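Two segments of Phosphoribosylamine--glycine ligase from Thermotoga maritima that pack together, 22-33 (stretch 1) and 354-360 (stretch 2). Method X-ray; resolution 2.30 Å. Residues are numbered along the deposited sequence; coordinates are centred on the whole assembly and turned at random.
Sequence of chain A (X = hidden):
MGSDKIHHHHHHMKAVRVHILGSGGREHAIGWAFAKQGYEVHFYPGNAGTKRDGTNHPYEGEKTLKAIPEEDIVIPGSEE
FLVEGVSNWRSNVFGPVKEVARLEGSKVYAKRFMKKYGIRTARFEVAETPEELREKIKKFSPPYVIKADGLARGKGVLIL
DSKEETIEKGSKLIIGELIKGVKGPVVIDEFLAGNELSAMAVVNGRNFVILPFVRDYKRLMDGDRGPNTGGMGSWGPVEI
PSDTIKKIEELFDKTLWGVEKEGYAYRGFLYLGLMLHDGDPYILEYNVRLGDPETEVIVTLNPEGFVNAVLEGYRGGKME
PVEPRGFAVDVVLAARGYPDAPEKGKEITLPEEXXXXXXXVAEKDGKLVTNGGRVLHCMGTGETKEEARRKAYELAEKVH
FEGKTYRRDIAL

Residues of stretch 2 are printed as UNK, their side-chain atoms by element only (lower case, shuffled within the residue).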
# COMPACT_ATOMS: atom_id res chain seq x y z
N GLY A 22 10.71 -0.89 -8.26
CA GLY A 22 9.49 -0.17 -8.53
C GLY A 22 9.72 1.22 -9.11
O GLY A 22 10.86 1.65 -9.35
N SER A 23 8.61 1.92 -9.33
CA SER A 23 8.62 3.22 -10.00
C SER A 23 7.67 4.29 -9.42
O SER A 23 7.54 5.36 -10.03
CB SER A 23 8.27 2.99 -11.48
OG SER A 23 7.17 2.12 -11.56
N GLY A 24 7.05 4.04 -8.27
CA GLY A 24 6.07 4.95 -7.69
C GLY A 24 6.69 5.84 -6.65
O GLY A 24 7.86 5.81 -6.45
N GLY A 25 5.85 6.64 -5.99
CA GLY A 25 6.28 7.57 -4.95
C GLY A 25 6.70 6.89 -3.67
O GLY A 25 7.54 7.41 -2.96
N ARG A 26 6.14 5.71 -3.40
CA ARG A 26 6.56 4.85 -2.27
C ARG A 26 8.01 4.50 -2.44
O ARG A 26 8.82 4.66 -1.52
CB ARG A 26 5.71 3.59 -2.29
CG ARG A 26 6.05 2.48 -1.34
CD ARG A 26 5.03 1.34 -1.38
NE ARG A 26 4.82 0.83 -2.74
CZ ARG A 26 3.69 0.25 -3.22
NH1 ARG A 26 2.62 0.07 -2.47
NH2 ARG A 26 3.65 -0.15 -4.48
N GLU A 27 8.37 4.07 -3.64
CA GLU A 27 9.69 3.64 -3.96
C GLU A 27 10.65 4.82 -3.86
O GLU A 27 11.73 4.72 -3.27
CB GLU A 27 9.70 3.04 -5.35
CG GLU A 27 9.06 1.66 -5.45
CD GLU A 27 7.54 1.63 -5.40
OE1 GLU A 27 6.83 2.60 -5.78
OE2 GLU A 27 7.01 0.58 -5.02
N HIS A 28 10.23 5.94 -4.42
CA HIS A 28 11.03 7.14 -4.38
C HIS A 28 11.15 7.64 -2.95
O HIS A 28 12.22 8.01 -2.52
CB HIS A 28 10.46 8.20 -5.33
CG HIS A 28 11.30 9.43 -5.45
ND1 HIS A 28 10.80 10.63 -5.91
CD2 HIS A 28 12.60 9.66 -5.15
CE1 HIS A 28 11.76 11.54 -5.89
NE2 HIS A 28 12.85 10.99 -5.41
N ALA A 29 10.07 7.61 -2.20
CA ALA A 29 10.14 7.96 -0.79
C ALA A 29 11.14 7.07 -0.02
O ALA A 29 12.02 7.56 0.70
CB ALA A 29 8.78 7.91 -0.17
N ILE A 30 11.02 5.76 -0.20
CA ILE A 30 11.93 4.83 0.46
C ILE A 30 13.40 5.10 0.05
O ILE A 30 14.27 5.22 0.89
CB ILE A 30 11.52 3.41 0.19
CG1 ILE A 30 10.19 3.12 0.89
CG2 ILE A 30 12.56 2.49 0.73
CD1 ILE A 30 9.54 1.84 0.48
N GLY A 31 13.63 5.28 -1.23
CA GLY A 31 14.96 5.65 -1.70
C GLY A 31 15.41 7.01 -1.24
O GLY A 31 16.58 7.26 -1.13
N TRP A 32 14.47 7.91 -1.02
CA TRP A 32 14.83 9.27 -0.62
C TRP A 32 15.43 9.23 0.79
O TRP A 32 16.50 9.76 1.01
CB TRP A 32 13.59 10.17 -0.73
CG TRP A 32 13.75 11.51 -0.08
CD1 TRP A 32 14.32 12.62 -0.60
CD2 TRP A 32 13.28 11.87 1.23
NE1 TRP A 32 14.26 13.66 0.30
CE2 TRP A 32 13.63 13.23 1.44
CE3 TRP A 32 12.59 11.19 2.25
CZ2 TRP A 32 13.32 13.91 2.62
CZ3 TRP A 32 12.30 11.88 3.43
CH2 TRP A 32 12.65 13.22 3.59
N ALA A 33 14.75 8.54 1.70
CA ALA A 33 15.21 8.34 3.08
C ALA A 33 16.59 7.69 3.19
O ALA A 33 17.46 8.13 3.96
CB ALA A 33 14.23 7.49 3.82
N UNK A 354 10.67 22.31 -2.65
CA UNK A 354 9.52 21.55 -2.17
C UNK A 354 9.84 20.07 -2.14
O UNK A 354 10.55 19.55 -2.99
N UNK A 355 9.31 19.37 -1.15
CA UNK A 355 9.43 17.95 -1.11
C UNK A 355 8.38 17.33 -2.01
O UNK A 355 7.21 17.32 -1.69
c UNK A 355 9.27 17.45 0.31
c UNK A 355 9.62 15.98 0.46
c UNK A 355 11.03 15.73 -0.03
c UNK A 355 9.44 15.56 1.93
N UNK A 356 8.82 16.79 -3.13
CA UNK A 356 7.96 16.06 -4.04
C UNK A 356 8.48 14.65 -4.17
O UNK A 356 9.68 14.42 -4.16
c UNK A 356 7.94 16.74 -5.44
c UNK A 356 7.62 18.92 -6.58
c UNK A 356 6.96 16.03 -6.41
c UNK A 356 7.52 18.19 -5.32
N UNK A 357 7.56 13.69 -4.22
CA UNK A 357 7.90 12.33 -4.59
C UNK A 357 7.25 12.10 -5.93
O UNK A 357 6.11 12.44 -6.12
c UNK A 357 7.25 11.69 -1.10
c UNK A 357 9.41 11.45 -2.08
c UNK A 357 7.84 11.83 0.14
c UNK A 357 9.21 11.77 0.27
c UNK A 357 10.00 11.58 -0.83
c UNK A 357 8.02 11.51 -2.22
c UNK A 357 7.39 11.35 -3.56
N UNK A 358 8.01 11.53 -6.85
CA UNK A 358 7.61 11.33 -8.21
C UNK A 358 7.17 9.90 -8.41
O UNK A 358 7.74 8.96 -7.83
c UNK A 358 8.78 11.61 -9.13
c UNK A 358 10.58 14.75 -8.09
c UNK A 358 10.17 13.46 -8.15
c UNK A 358 9.24 13.04 -9.08
c UNK A 358 10.10 15.66 -8.99
c UNK A 358 9.19 15.27 -9.94
c UNK A 358 8.77 13.97 -9.99
N UNK A 359 6.17 9.73 -9.25
CA UNK A 359 5.65 8.40 -9.57
C UNK A 359 5.53 8.32 -11.08
O UNK A 359 6.51 8.01 -11.77
c UNK A 359 4.32 8.17 -8.90
N UNK A 360 4.35 8.64 -11.60
CA UNK A 360 4.11 8.57 -13.04
C UNK A 360 4.70 9.74 -13.81
O UNK A 360 3.97 10.53 -14.40

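Position 354 has backbone atoms and no side-chain atoms. It touches nothing on stretch 1. Its phi/psi of 126/144 would jam a CB against the carbonyl O of the residue before, which by itself calls for glycine. The residue is Gly354.

Position 355 carries four carbons and no other element. The chain forks at its second carbon, so the branch is at the gamma position. CA-to-CB points toward stretch 1, and the fork meets the indole of Trp32. This is Leu355. Its CD1 lies 3.9 Å from Trp32 CE2, an apolar contact, and 3.9 Å from Trp32 NE1, at an oblique approach to the ring.

Position 356 also has four carbons, but the fork is at the first. One arm is two carbons long, the other a single carbon. CA-to-CB points away from stretch 1, and the side chain comes no closer than 6.5 Å. The pattern is isoleucine, Ile356. The backbone still makes a contact: Ile356 O is 4.0 Å from His28 CE1.

Position 357 has one carbon followed by a ring of six carbons, with no oxygen on the ring. The ring reaches His28, Ala29 and Trp32 on the helix. It is a phenylalanine, Phe357, and it has the largest covered area in either stretch. Ala29 CB sits over the ring face, 3.8 Å from the ring centroid and nearly on its normal. The edge of Phe357 points toward the faces of His28 and Trp32, with Phe357 CE1 3.8 Å from Trp32 CG.

Position 358 again has one carbon and a six-carbon ring without a heteroatom. The ring meets His28 rim to rim, with neither over the face of the other. This is Phe358. Its CD1 is 3.4 Å from His28 CE1. The backbone N of Phe358 donates a hydrogen bond to His28 ND1, 3.1 Å away and almost straight at 177°.

Position 359 has a single side-chain carbon. That carbon is 3.6 Å from Gly25 N and 3.9 Å from Gly24 CA. One carbon means alanine, Ala359.

Position 360 has no side-chain atoms and no contact with stretch 1. It is Gly360.

The contact joins the start of a helix to a strand, at an angle of 124° between their directions. Gly24, the N-cap residue, and Ala359 bring their CA atoms within 4.0 Å. At Gly25, the absence of a side chain accompanies a close backbone approach: Gly25 CA lies 3.5 Å from Phe358 O in a CA-H...O contact. One turn on, His28 gives the single hydrogen bond across the stretches. As ND1 accepts from Phe358 N, it lacks a proton in this bond; NE2 is bonded elsewhere in the structure. Beyond that bond the packing is mostly apolar. Phe357 is its centre, held among His28, Ala29 and Trp32, while Leu355 extends the contact along the indole.

Stretch 2 354-360: GLIFFAG
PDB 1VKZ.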